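Local coordinates for vacuolar protein sorting-associated protein IST1 (Saccharomyces cerevisiae, PDB 3GGY) that regulates recruitment of the ATPase VPS4 to ESCRT-III and inhibits that ATPase late in multivesicular-body sorting, this chain being its N-terminal, ESCRT-III-like domain, at residues I116-E121 and K158-V163; L70-L75 and P152-K157; A32-S37 and H62-I67; E107-L112 and V138-G143. All blocks are in the same frame, centred on the assembly; numbering follows the deposited sequence.

Contact 1. Residues I116-E121 and K158-V163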
loop_
_atom_site.group_PDB
_atom_site.type_symbol
_atom_site.label_atom_id
_atom_site.label_comp_id
_atom_site.label_asym_id
_atom_site.label_seq_id
_atom_site.Cartn_x
_atom_site.Cartn_y
_atom_site.Cartn_z
ATOM N N ILE A 116 -4.947 -5.000 -5.564
ATOM C CA ILE A 116 -6.307 -4.583 -5.919
ATOM C C ILE A 116 -7.310 -4.727 -4.779
ATOM O O ILE A 116 -8.031 -3.788 -4.434
ATOM C CB ILE A 116 -6.827 -5.380 -7.138
ATOM C CG1 ILE A 116 -5.994 -5.027 -8.371
ATOM C CG2 ILE A 116 -8.315 -5.082 -7.378
ATOM C CD1 ILE A 116 -6.164 -6.004 -9.533
ATOM N N LEU A 117 -7.354 -5.918 -4.204
ATOM C CA LEU A 117 -8.266 -6.223 -3.116
ATOM C C LEU A 117 -8.073 -5.327 -1.893
ATOM O O LEU A 117 -9.030 -4.998 -1.191
ATOM C CB LEU A 117 -8.072 -7.688 -2.712
ATOM C CG LEU A 117 -8.872 -8.233 -1.536
ATOM C CD1 LEU A 117 -10.358 -8.214 -1.860
ATOM C CD2 LEU A 117 -8.415 -9.653 -1.238
ATOM N N PHE A 118 -6.833 -4.929 -1.650
ATOM C CA PHE A 118 -6.488 -4.130 -0.485
ATOM C C PHE A 118 -6.453 -2.616 -0.670
ATOM O O PHE A 118 -6.315 -1.879 0.311
ATOM C CB PHE A 118 -5.137 -4.614 0.036
ATOM C CG PHE A 118 -5.115 -6.083 0.363
ATOM C CD1 PHE A 118 -5.551 -6.539 1.601
ATOM C CD2 PHE A 118 -4.672 -7.011 -0.577
ATOM C CE1 PHE A 118 -5.546 -7.901 1.904
ATOM C CE2 PHE A 118 -4.662 -8.376 -0.287
ATOM C CZ PHE A 118 -5.101 -8.819 0.960
ATOM N N VAL A 119 -6.568 -2.149 -1.908
ATOM C CA VAL A 119 -6.528 -0.716 -2.196
ATOM C C VAL A 119 -7.741 -0.338 -3.048
ATOM O O VAL A 119 -7.610 0.030 -4.213
ATOM C CB VAL A 119 -5.211 -0.346 -2.943
ATOM C CG1 VAL A 119 -5.065 1.162 -3.044
ATOM C CG2 VAL A 119 -4.020 -0.941 -2.208
ATOM N N ASP A 120 -8.929 -0.435 -2.461
ATOM C CA ASP A 120 -10.130 -0.106 -3.216
ATOM C C ASP A 120 -10.245 1.385 -3.516
ATOM O O ASP A 120 -11.069 1.786 -4.340
ATOM C CB ASP A 120 -11.395 -0.615 -2.499
ATOM C CG ASP A 120 -11.543 -0.071 -1.089
ATOM O OD1 ASP A 120 -11.276 1.127 -0.870
ATOM O OD2 ASP A 120 -11.950 -0.846 -0.196
ATOM N N GLU A 121 -9.412 2.203 -2.871
ATOM C CA GLU A 121 -9.452 3.642 -3.114
ATOM C C GLU A 121 -8.893 3.995 -4.490
ATOM O O GLU A 121 -9.035 5.127 -4.951
ATOM C CB GLU A 121 -8.691 4.417 -2.028
ATOM C CG GLU A 121 -7.210 4.121 -1.961
ATOM C CD GLU A 121 -6.863 3.137 -0.866
ATOM O OE1 GLU A 121 -7.573 2.118 -0.731
ATOM O OE2 GLU A 121 -5.873 3.384 -0.144
ATOM N N LYS A 158 2.208 -5.634 4.266
ATOM C CA LYS A 158 1.591 -4.324 4.348
ATOM C C LYS A 158 0.116 -4.390 3.975
ATOM O O LYS A 158 -0.659 -3.521 4.358
ATOM C CB LYS A 158 2.338 -3.332 3.458
ATOM C CG LYS A 158 3.791 -3.151 3.881
ATOM C CD LYS A 158 4.413 -1.906 3.278
ATOM C CE LYS A 158 5.842 -1.733 3.763
ATOM N NZ LYS A 158 5.926 -1.654 5.250
ATOM N N CYS A 159 -0.277 -5.422 3.231
ATOM C CA CYS A 159 -1.681 -5.573 2.866
ATOM C C CYS A 159 -2.415 -6.182 4.050
ATOM O O CYS A 159 -3.577 -5.873 4.302
ATOM C CB CYS A 159 -1.840 -6.488 1.650
ATOM S SG CYS A 159 -1.439 -5.699 0.087
ATOM N N SER A 160 -1.720 -7.049 4.778
ATOM C CA SER A 160 -2.300 -7.705 5.940
ATOM C C SER A 160 -1.317 -7.674 7.101
ATOM O O SER A 160 -0.729 -8.696 7.455
ATOM C CB SER A 160 -2.653 -9.151 5.597
ATOM O OG SER A 160 -3.493 -9.203 4.454
ATOM N N PRO A 161 -1.123 -6.496 7.710
ATOM C CA PRO A 161 -0.191 -6.380 8.835
ATOM C C PRO A 161 -0.648 -7.156 10.065
ATOM O O PRO A 161 -1.846 -7.282 10.327
ATOM C CB PRO A 161 -0.125 -4.871 9.076
ATOM C CG PRO A 161 -1.475 -4.391 8.615
ATOM C CD PRO A 161 -1.687 -5.183 7.351
ATOM N N SER A 162 0.314 -7.690 10.808
ATOM C CA SER A 162 0.010 -8.445 12.017
ATOM C C SER A 162 -0.460 -7.483 13.101
ATOM O O SER A 162 -0.265 -6.268 12.990
ATOM C CB SER A 162 1.250 -9.211 12.486
ATOM O OG SER A 162 2.351 -8.338 12.676
ATOM N N VAL A 163 -1.089 -8.020 14.142
ATOM C CA VAL A 163 -1.590 -7.191 15.234
ATOM C C VAL A 163 -0.468 -6.352 15.831
ATOM O O VAL A 163 0.621 -6.859 16.105
ATOM C CB VAL A 163 -2.210 -8.054 16.350
ATOM C CG1 VAL A 163 -2.757 -7.163 17.458
ATOM C CG2 VAL A 163 -3.324 -8.919 15.774
#
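The CA atoms of F118 and C159 come within 6.0 Å of each other where the chain leaving helix 105-115 passes the last turn of helix 153-159. F118 carries almost the whole of its side of the contact. Its CG sits beside the backbone N and opposite the carbonyl carbon (chi1 -57°), which swings the ring across to the helix end. There C159 meets it from above: C159 CB stands over the middle of one face of the F118 ring, 3.5 Å from its centroid and only 12° off the normal, a CH-pi contact. The sulfur of C159 is displaced to one side at much the same height, 4.1 Å from the F118 centroid, an oblique sulfur-aromatic contact running toward the CG and CD2 side of the ring. On the other ortho carbon, C159 O approaches F118 CD1 to 3.4 Å. S160, the first residue to abandon helical backbone angles, adds its hydroxyl, with OG 3.5 Å from F118 CE1. No hydrogen bond crosses between the segments. With an alanine at F118 the C159 CB and sulfur would probably lose the surface they rest on, and a gap would open beside the helix end. The ring of Y114, on helix 105-115, also meets that of F118, planes about 30° apart. Helix 50-82 runs past both segments, receiving V119 on L70 and P161 on H62 and I65, and pairing E68 with K158 in a salt bridge, while I116 and V119 reach L125 of helix 125-135.

Contact 2. Residues L70-L75 and P152-K157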
loop_
_atom_site.group_PDB
_atom_site.type_symbol
_atom_site.label_atom_id
_atom_site.label_comp_id
_atom_site.label_asym_id
_atom_site.label_seq_id
_atom_site.Cartn_x
_atom_site.Cartn_y
_atom_site.Cartn_z
ATOM N N LEU A 70 1.070 2.248 -0.343
ATOM C CA LEU A 70 0.784 3.122 -1.479
ATOM C C LEU A 70 2.058 3.693 -2.095
ATOM O O LEU A 70 2.149 3.826 -3.313
ATOM C CB LEU A 70 -0.140 4.269 -1.055
ATOM C CG LEU A 70 -1.517 3.869 -0.521
ATOM C CD1 LEU A 70 -2.329 5.130 -0.209
ATOM C CD2 LEU A 70 -2.245 3.021 -1.551
ATOM N N GLU A 71 3.038 4.032 -1.261
ATOM C CA GLU A 71 4.294 4.583 -1.766
ATOM C C GLU A 71 5.023 3.546 -2.613
ATOM O O GLU A 71 5.561 3.862 -3.677
ATOM C CB GLU A 71 5.184 5.021 -0.602
ATOM C CG GLU A 71 4.517 6.049 0.305
ATOM C CD GLU A 71 5.361 6.420 1.511
ATOM O OE1 GLU A 71 6.043 5.528 2.058
ATOM O OE2 GLU A 71 5.326 7.601 1.921
ATOM N N ILE A 72 5.031 2.305 -2.145
ATOM C CA ILE A 72 5.694 1.235 -2.874
ATOM C C ILE A 72 4.960 0.948 -4.189
ATOM O O ILE A 72 5.581 0.769 -5.241
ATOM C CB ILE A 72 5.753 -0.051 -2.020
ATOM C CG1 ILE A 72 6.533 0.222 -0.732
ATOM C CG2 ILE A 72 6.391 -1.180 -2.824
ATOM C CD1 ILE A 72 6.387 -0.858 0.326
ATOM N N LEU A 73 3.633 0.911 -4.141
ATOM C CA LEU A 73 2.870 0.635 -5.350
ATOM C C LEU A 73 3.088 1.725 -6.398
ATOM O O LEU A 73 3.115 1.445 -7.601
ATOM C CB LEU A 73 1.378 0.496 -5.022
ATOM C CG LEU A 73 1.013 -0.672 -4.097
ATOM C CD1 LEU A 73 -0.502 -0.668 -3.878
ATOM C CD2 LEU A 73 1.473 -2.005 -4.706
ATOM N N GLU A 74 3.253 2.965 -5.942
ATOM C CA GLU A 74 3.484 4.081 -6.851
ATOM C C GLU A 74 4.783 3.823 -7.602
ATOM O O GLU A 74 4.855 4.011 -8.813
ATOM C CB GLU A 74 3.607 5.400 -6.083
ATOM C CG GLU A 74 3.776 6.616 -6.993
ATOM C CD GLU A 74 4.342 7.833 -6.275
ATOM O OE1 GLU A 74 4.076 7.997 -5.065
ATOM O OE2 GLU A 74 5.045 8.633 -6.931
ATOM N N LEU A 75 5.811 3.399 -6.869
ATOM C CA LEU A 75 7.101 3.107 -7.474
ATOM C C LEU A 75 6.991 1.966 -8.473
ATOM O O LEU A 75 7.605 2.016 -9.534
ATOM C CB LEU A 75 8.143 2.768 -6.403
ATOM C CG LEU A 75 8.630 3.932 -5.541
ATOM C CD1 LEU A 75 9.839 3.467 -4.746
ATOM C CD2 LEU A 75 9.003 5.125 -6.418
ATOM N N PRO A 152 6.073 -10.160 -3.307
ATOM C CA PRO A 152 7.039 -9.835 -2.251
ATOM C C PRO A 152 6.446 -9.920 -0.853
ATOM O O PRO A 152 5.318 -9.490 -0.614
ATOM C CB PRO A 152 7.468 -8.410 -2.598
ATOM C CG PRO A 152 7.314 -8.358 -4.069
ATOM C CD PRO A 152 6.011 -9.081 -4.305
ATOM N N GLU A 153 7.217 -10.474 0.073
ATOM C CA GLU A 153 6.766 -10.602 1.445
ATOM C C GLU A 153 6.365 -9.236 2.009
ATOM O O GLU A 153 5.387 -9.132 2.744
ATOM C CB GLU A 153 7.876 -11.214 2.301
ATOM C CG GLU A 153 7.407 -11.691 3.658
ATOM C CD GLU A 153 6.364 -12.782 3.549
ATOM O OE1 GLU A 153 6.628 -13.784 2.853
ATOM O OE2 GLU A 153 5.281 -12.639 4.158
ATOM N N LYS A 154 7.110 -8.194 1.649
ATOM C CA LYS A 154 6.827 -6.842 2.136
ATOM C C LYS A 154 5.416 -6.401 1.750
ATOM O O LYS A 154 4.701 -5.797 2.552
ATOM C CB LYS A 154 7.857 -5.840 1.591
ATOM C CG LYS A 154 7.821 -5.626 0.084
ATOM C CD LYS A 154 8.758 -4.491 -0.322
ATOM C CE LYS A 154 8.692 -4.202 -1.819
ATOM N NZ LYS A 154 9.630 -3.095 -2.197
ATOM N N ILE A 155 5.016 -6.712 0.521
ATOM C CA ILE A 155 3.683 -6.355 0.041
ATOM C C ILE A 155 2.609 -7.168 0.775
ATOM O O ILE A 155 1.575 -6.641 1.175
ATOM C CB ILE A 155 3.562 -6.600 -1.484
ATOM C CG1 ILE A 155 4.452 -5.611 -2.247
ATOM C CG2 ILE A 155 2.108 -6.479 -1.924
ATOM C CD1 ILE A 155 4.025 -4.150 -2.121
ATOM N N ILE A 156 2.855 -8.457 0.961
ATOM C CA ILE A 156 1.878 -9.285 1.655
ATOM C C ILE A 156 1.669 -8.779 3.089
ATOM O O ILE A 156 0.549 -8.750 3.592
ATOM C CB ILE A 156 2.335 -10.752 1.685
ATOM C CG1 ILE A 156 2.356 -11.307 0.258
ATOM C CG2 ILE A 156 1.404 -11.572 2.571
ATOM C CD1 ILE A 156 2.957 -12.685 0.136
ATOM N N LYS A 157 2.754 -8.352 3.724
ATOM C CA LYS A 157 2.707 -7.861 5.097
ATOM C C LYS A 157 2.030 -6.506 5.248
ATOM O O LYS A 157 1.360 -6.250 6.243
ATOM C CB LYS A 157 4.125 -7.784 5.669
ATOM C CG LYS A 157 4.843 -9.127 5.721
ATOM C CD LYS A 157 4.108 -10.123 6.607
ATOM C CE LYS A 157 4.027 -9.640 8.050
ATOM N NZ LYS A 157 3.283 -10.597 8.915
#
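K154, the second residue of helix 153-159, is the first of 152-157 to reach helix 50-82; P152 sits at the N-cap position. The lysine CG takes the crowded position between backbone N and carbonyl carbon (chi1 66°), and from there the chain runs out extended, laying CE and NZ across the branch methyl of I72; K154 NZ ends 3.8 Å from I72 CG2. This is contact with the methyl group, and Y76 also touches the lysine chain. The two short helical segments run roughly antiparallel, at 137° with axes 11.2 Å apart, a wide spacing that side chains must bridge. In this ESCRT-III-like fold the short helix 153-159 thus lies against helix 50-82, one arm of the long hairpin that also includes helix 8-46. I155 follows and does most of the bridging from its side: its CD1 meets I72 CG2 at 3.9 Å, the two side chains sliding past each other in opposite directions. The same CD1 stands 4.2 Å from L73 CD2, so a single methyl is shared between successive residues of the facing helix. Beyond them, I155 also touches L69, Y76 and S111, and L73 packs on A115 of helix 105-115.

Contact 3. Residues A32-S37 and H62-I67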
loop_
_atom_site.group_PDB
_atom_site.type_symbol
_atom_site.label_atom_id
_atom_site.label_comp_id
_atom_site.label_asym_id
_atom_site.label_seq_id
_atom_site.Cartn_x
_atom_site.Cartn_y
_atom_site.Cartn_z
ATOM N N ALA A 32 -2.355 13.482 5.256
ATOM C CA ALA A 32 -2.966 14.618 5.938
ATOM C C ALA A 32 -3.920 14.124 7.023
ATOM O O ALA A 32 -3.962 14.674 8.126
ATOM C CB ALA A 32 -3.712 15.489 4.934
ATOM N N ILE A 33 -4.681 13.079 6.710
ATOM C CA ILE A 33 -5.632 12.506 7.659
ATOM C C ILE A 33 -4.896 11.867 8.838
ATOM O O ILE A 33 -5.334 11.969 9.988
ATOM C CB ILE A 33 -6.533 11.464 6.956
ATOM C CG1 ILE A 33 -7.424 12.179 5.935
ATOM C CG2 ILE A 33 -7.373 10.704 7.970
ATOM C CD1 ILE A 33 -8.292 11.253 5.107
ATOM N N ALA A 34 -3.770 11.218 8.551
ATOM C CA ALA A 34 -2.971 10.589 9.598
ATOM C C ALA A 34 -2.495 11.673 10.569
ATOM O O ALA A 34 -2.462 11.461 11.781
ATOM C CB ALA A 34 -1.771 9.866 8.981
ATOM N N LYS A 35 -2.142 12.836 10.035
ATOM C CA LYS A 35 -1.685 13.935 10.879
ATOM C C LYS A 35 -2.813 14.386 11.803
ATOM O O LYS A 35 -2.589 14.659 12.985
ATOM C CB LYS A 35 -1.207 15.108 10.020
ATOM C CG LYS A 35 -0.556 16.224 10.819
ATOM C CD LYS A 35 0.155 17.208 9.908
ATOM C CE LYS A 35 0.867 18.294 10.704
ATOM N NZ LYS A 35 -0.089 19.210 11.385
ATOM N N GLN A 36 -4.027 14.461 11.263
ATOM C CA GLN A 36 -5.180 14.866 12.060
ATOM C C GLN A 36 -5.461 13.832 13.147
ATOM O O GLN A 36 -5.849 14.180 14.261
ATOM C CB GLN A 36 -6.419 15.033 11.172
ATOM C CG GLN A 36 -7.700 15.348 11.946
ATOM C CD GLN A 36 -8.836 15.807 11.044
ATOM O OE1 GLN A 36 -8.640 16.654 10.174
ATOM N NE2 GLN A 36 -10.030 15.263 11.256
ATOM N N SER A 37 -5.267 12.559 12.818
ATOM C CA SER A 37 -5.501 11.493 13.782
ATOM C C SER A 37 -4.550 11.605 14.964
ATOM O O SER A 37 -4.939 11.360 16.104
ATOM C CB SER A 37 -5.335 10.127 13.114
ATOM O OG SER A 37 -6.302 9.954 12.091
ATOM N N HIS A 62 -2.049 1.149 11.515
ATOM C CA HIS A 62 -2.434 0.512 10.266
ATOM C C HIS A 62 -2.478 1.546 9.144
ATOM O O HIS A 62 -2.073 1.258 8.017
ATOM C CB HIS A 62 -3.787 -0.182 10.402
ATOM C CG HIS A 62 -4.275 -0.783 9.122
ATOM N ND1 HIS A 62 -4.847 -0.032 8.117
ATOM C CD2 HIS A 62 -4.217 -2.053 8.657
ATOM C CE1 HIS A 62 -5.118 -0.814 7.087
ATOM N NE2 HIS A 62 -4.744 -2.045 7.389
ATOM N N ASP A 63 -2.962 2.746 9.447
ATOM C CA ASP A 63 -3.027 3.800 8.438
ATOM C C ASP A 63 -1.637 4.132 7.898
ATOM O O ASP A 63 -1.474 4.340 6.696
ATOM C CB ASP A 63 -3.671 5.074 9.004
ATOM C CG ASP A 63 -5.156 4.906 9.296
ATOM O OD1 ASP A 63 -5.795 4.025 8.687
ATOM O OD2 ASP A 63 -5.687 5.675 10.126
ATOM N N ASP A 64 -0.641 4.194 8.783
ATOM C CA ASP A 64 0.727 4.496 8.366
ATOM C C ASP A 64 1.306 3.378 7.499
ATOM O O ASP A 64 2.014 3.639 6.527
ATOM C CB ASP A 64 1.634 4.727 9.578
ATOM C CG ASP A 64 1.448 6.105 10.200
ATOM O OD1 ASP A 64 0.874 7.000 9.535
ATOM O OD2 ASP A 64 1.900 6.290 11.352
ATOM N N ILE A 65 1.007 2.131 7.851
ATOM C CA ILE A 65 1.496 0.995 7.074
ATOM C C ILE A 65 0.862 1.027 5.678
ATOM O O ILE A 65 1.521 0.747 4.673
ATOM C CB ILE A 65 1.155 -0.343 7.779
ATOM C CG1 ILE A 65 1.990 -0.480 9.056
ATOM C CG2 ILE A 65 1.440 -1.523 6.843
ATOM C CD1 ILE A 65 1.562 -1.621 9.946
ATOM N N HIS A 66 -0.415 1.385 5.618
ATOM C CA HIS A 66 -1.116 1.449 4.344
ATOM C C HIS A 66 -0.524 2.547 3.467
ATOM O O HIS A 66 -0.423 2.396 2.257
ATOM C CB HIS A 66 -2.603 1.709 4.561
ATOM C CG HIS A 66 -3.426 1.542 3.321
ATOM N ND1 HIS A 66 -3.688 0.307 2.766
ATOM C CD2 HIS A 66 -4.031 2.452 2.524
ATOM C CE1 HIS A 66 -4.425 0.465 1.679
ATOM N NE2 HIS A 66 -4.647 1.757 1.510
ATOM N N ILE A 67 -0.132 3.663 4.076
ATOM C CA ILE A 67 0.472 4.738 3.297
ATOM C C ILE A 67 1.791 4.240 2.703
ATOM O O ILE A 67 2.114 4.546 1.560
ATOM C CB ILE A 67 0.727 5.985 4.174
ATOM C CG1 ILE A 67 -0.606 6.668 4.489
ATOM C CG2 ILE A 67 1.669 6.943 3.454
ATOM C CD1 ILE A 67 -0.524 7.685 5.609
HETATM O O HOH W 1 -6.708 7.515 11.851
#
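A34 and its neighbours across the way, D64 and I67, make a close, buried helix-to-helix contact inside the long antiparallel hairpin formed by helix 8-46 and helix 50-82, the backbone of the ESCRT-III-like domain. Closeness shows in the main chain, since the CA atoms of A34 and D63 are 6.9 Å apart, a spacing that suits the single methyl of alanine. That methyl has two partners. One is apolar: I67 CD1 lies 4.2 Å from A34 CB. The other is the carboxylate of D64, whose CG lies beside its own backbone N (chi1 -78°), a turn that brings OD1 to 3.9 Å from A34 CB although the side chain does not set out toward the facing helix. The second oxygen of D64 is occupied elsewhere: OD2 takes a hydrogen bond from Y172 and a salt bridge from R38, which would probably favour the charged form of the acid. No direct hydrogen bond joins the two segments, but a water links them further along. It donates to D63 OD2 at 2.7 Å and lies 2.5 Å from S37 OG, unusually short, so the exact position of the water is doubtful. The interface combines a small centre, where a methyl meets a methyl and a carboxylate, with a water bridge. Around it, A34 also touches L60 and S37 touches R56, both on helix 50-82, while I67 reaches back to Q30 and Q31 of helix 8-46. H62 and I65 carry P161 on another flank of helix 50-82, and H66 is hydrogen-bonded to E121.

Contact 4. Residues E107-L112 and V138-G143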
loop_
_atom_site.group_PDB
_atom_site.type_symbol
_atom_site.label_atom_id
_atom_site.label_comp_id
_atom_site.label_asym_id
_atom_site.label_seq_id
_atom_site.Cartn_x
_atom_site.Cartn_y
_atom_site.Cartn_z
ATOM N N GLU A 107 7.968 -8.741 -10.377
ATOM C CA GLU A 107 7.628 -8.292 -9.039
ATOM C C GLU A 107 6.626 -7.138 -9.043
ATOM O O GLU A 107 5.664 -7.136 -8.275
ATOM C CB GLU A 107 8.915 -7.856 -8.344
ATOM C CG GLU A 107 8.758 -7.401 -6.922
ATOM C CD GLU A 107 10.082 -6.965 -6.336
ATOM O OE1 GLU A 107 11.058 -7.744 -6.435
ATOM O OE2 GLU A 107 10.147 -5.854 -5.778
ATOM N N ALA A 108 6.860 -6.158 -9.907
ATOM C CA ALA A 108 5.987 -4.994 -9.985
ATOM C C ALA A 108 4.548 -5.307 -10.395
ATOM O O ALA A 108 3.605 -4.864 -9.739
ATOM C CB ALA A 108 6.584 -3.962 -10.938
ATOM N N ILE A 109 4.373 -6.064 -11.474
ATOM C CA ILE A 109 3.032 -6.384 -11.947
ATOM C C ILE A 109 2.285 -7.291 -10.971
ATOM O O ILE A 109 1.092 -7.105 -10.731
ATOM C CB ILE A 109 3.073 -7.044 -13.343
ATOM C CG1 ILE A 109 1.659 -7.142 -13.912
ATOM C CG2 ILE A 109 3.723 -8.415 -13.257
ATOM C CD1 ILE A 109 1.018 -5.781 -14.187
ATOM N N ARG A 110 2.983 -8.268 -10.396
ATOM C CA ARG A 110 2.349 -9.166 -9.439
ATOM C C ARG A 110 1.888 -8.407 -8.198
ATOM O O ARG A 110 0.794 -8.643 -7.695
ATOM C CB ARG A 110 3.313 -10.280 -9.031
ATOM C CG ARG A 110 3.547 -11.303 -10.129
ATOM C CD ARG A 110 4.590 -12.323 -9.717
ATOM N NE ARG A 110 4.815 -13.273 -10.800
ATOM C CZ ARG A 110 4.061 -14.342 -11.026
ATOM N NH1 ARG A 110 3.035 -14.617 -10.233
ATOM N NH2 ARG A 110 4.309 -15.114 -12.077
ATOM N N SER A 111 2.718 -7.486 -7.713
ATOM C CA SER A 111 2.362 -6.721 -6.527
ATOM C C SER A 111 1.142 -5.835 -6.746
ATOM O O SER A 111 0.289 -5.712 -5.867
ATOM C CB SER A 111 3.551 -5.868 -6.066
ATOM O OG SER A 111 4.631 -6.699 -5.648
ATOM N N LEU A 112 1.056 -5.215 -7.916
ATOM C CA LEU A 112 -0.071 -4.338 -8.217
ATOM C C LEU A 112 -1.373 -5.116 -8.333
ATOM O O LEU A 112 -2.420 -4.665 -7.874
ATOM C CB LEU A 112 0.216 -3.562 -9.499
ATOM C CG LEU A 112 1.285 -2.487 -9.286
ATOM C CD1 LEU A 112 1.781 -1.973 -10.633
ATOM C CD2 LEU A 112 0.707 -1.349 -8.454
ATOM N N VAL A 138 -5.360 -16.049 -17.674
ATOM C CA VAL A 138 -6.111 -16.023 -16.424
ATOM C C VAL A 138 -5.384 -16.779 -15.318
ATOM O O VAL A 138 -5.467 -16.403 -14.143
ATOM C CB VAL A 138 -7.524 -16.622 -16.607
ATOM C CG1 VAL A 138 -8.214 -16.734 -15.266
ATOM C CG2 VAL A 138 -8.347 -15.742 -17.545
ATOM N N GLU A 139 -4.677 -17.841 -15.692
ATOM C CA GLU A 139 -3.932 -18.635 -14.721
ATOM C C GLU A 139 -2.941 -17.754 -13.970
ATOM O O GLU A 139 -2.783 -17.876 -12.756
ATOM C CB GLU A 139 -3.168 -19.760 -15.422
ATOM C CG GLU A 139 -4.035 -20.890 -15.963
ATOM C CD GLU A 139 -5.180 -20.411 -16.846
ATOM O OE1 GLU A 139 -4.921 -19.753 -17.881
ATOM O OE2 GLU A 139 -6.345 -20.706 -16.499
ATOM N N PHE A 140 -2.268 -16.876 -14.706
ATOM C CA PHE A 140 -1.287 -15.975 -14.116
ATOM C C PHE A 140 -1.919 -15.100 -13.039
ATOM O O PHE A 140 -1.442 -15.059 -11.904
ATOM C CB PHE A 140 -0.667 -15.101 -15.212
ATOM C CG PHE A 140 0.041 -13.884 -14.690
ATOM C CD1 PHE A 140 1.146 -14.008 -13.857
ATOM C CD2 PHE A 140 -0.415 -12.609 -15.021
ATOM C CE1 PHE A 140 1.789 -12.878 -13.346
ATOM C CE2 PHE A 140 0.222 -11.474 -14.517
ATOM C CZ PHE A 140 1.322 -11.609 -13.682
ATOM N N VAL A 141 -2.999 -14.406 -13.384
ATOM C CA VAL A 141 -3.649 -13.535 -12.412
ATOM C C VAL A 141 -4.243 -14.284 -11.219
ATOM O O VAL A 141 -4.192 -13.793 -10.096
ATOM C CB VAL A 141 -4.719 -12.639 -13.083
ATOM C CG1 VAL A 141 -4.059 -11.744 -14.112
ATOM C CG2 VAL A 141 -5.784 -13.476 -13.742
ATOM N N ASN A 142 -4.794 -15.477 -11.443
ATOM C CA ASN A 142 -5.350 -16.238 -10.332
ATOM C C ASN A 142 -4.240 -16.720 -9.403
ATOM O O ASN A 142 -4.427 -16.813 -8.186
ATOM C CB ASN A 142 -6.161 -17.435 -10.842
ATOM C CG ASN A 142 -7.449 -17.015 -11.520
ATOM O OD1 ASN A 142 -7.968 -15.931 -11.265
ATOM N ND2 ASN A 142 -7.982 -17.881 -12.375
ATOM N N GLY A 143 -3.080 -17.022 -9.980
ATOM C CA GLY A 143 -1.959 -17.469 -9.172
ATOM C C GLY A 143 -1.544 -16.368 -8.215
ATOM O O GLY A 143 -1.182 -16.623 -7.065
HETATM O O HOH W 2 0.800 -16.529 -10.909
#
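F140, R110 and I109 bury most of this contact, an edge-on meeting of an aromatic ring with a guanidinium face that joins helix 105-115 to helix 138-147 in the all-helical ESCRT-III-like domain. F140 gives up the most surface. With its CG anti to the backbone N (chi1 163°), the ring projects between the two helices and offers an edge rather than a face. R110, extended from CG to NE, receives that edge: F140 CE1 stands over the centre of the guanidinium, 3.6 Å from R110 CZ, with the two planes 85° apart. R110 does not meet the aromatic face, so this is not a face-on cation-pi stack. Beside it, I109 sets its CG2 methyl 4.0 Å from F140 CZ, again near the ring plane. R110 NH2 forms a salt bridge with E93 of helix 93-99, and NE is hydrogen-bonded to N106, a pair of bonds that would hold the flat group turned to the ring edge. A methionine at R110 would probably leave E93 without its mate and F140 without the flat seat for its edge. L96 and M132 complete the surroundings, each touching both I109 and F140. In the guanidinium plane, at its edge, a water accepts from R110 NH1 at 3.0 Å and donates to F140 O at 2.9 Å.

Contacts 3 and 4 are buried, their centres about 28 Å apart on opposite sides of the chain's centre; contacts 1 and 2 are only partly buried, yet lie nearer that centre. Helix 50-82 serves contacts 2 and 3, helix 153-159 contacts 1 and 2. Contact 2 touches contacts 1 and 4, V119 reaching L70 and L73, K158 meeting I72, and P152 and I155 lying on S111, and continues into contact 3 only along helix 50-82. E121 joins contact 1 to contact 3 through H66. Chemistry varies with place: methyls and a lysine end in contact 2, sulfur and ring in contact 1, and water bridges in contacts 3 and 4, with D64 and R110 paired to charges outside their contacts.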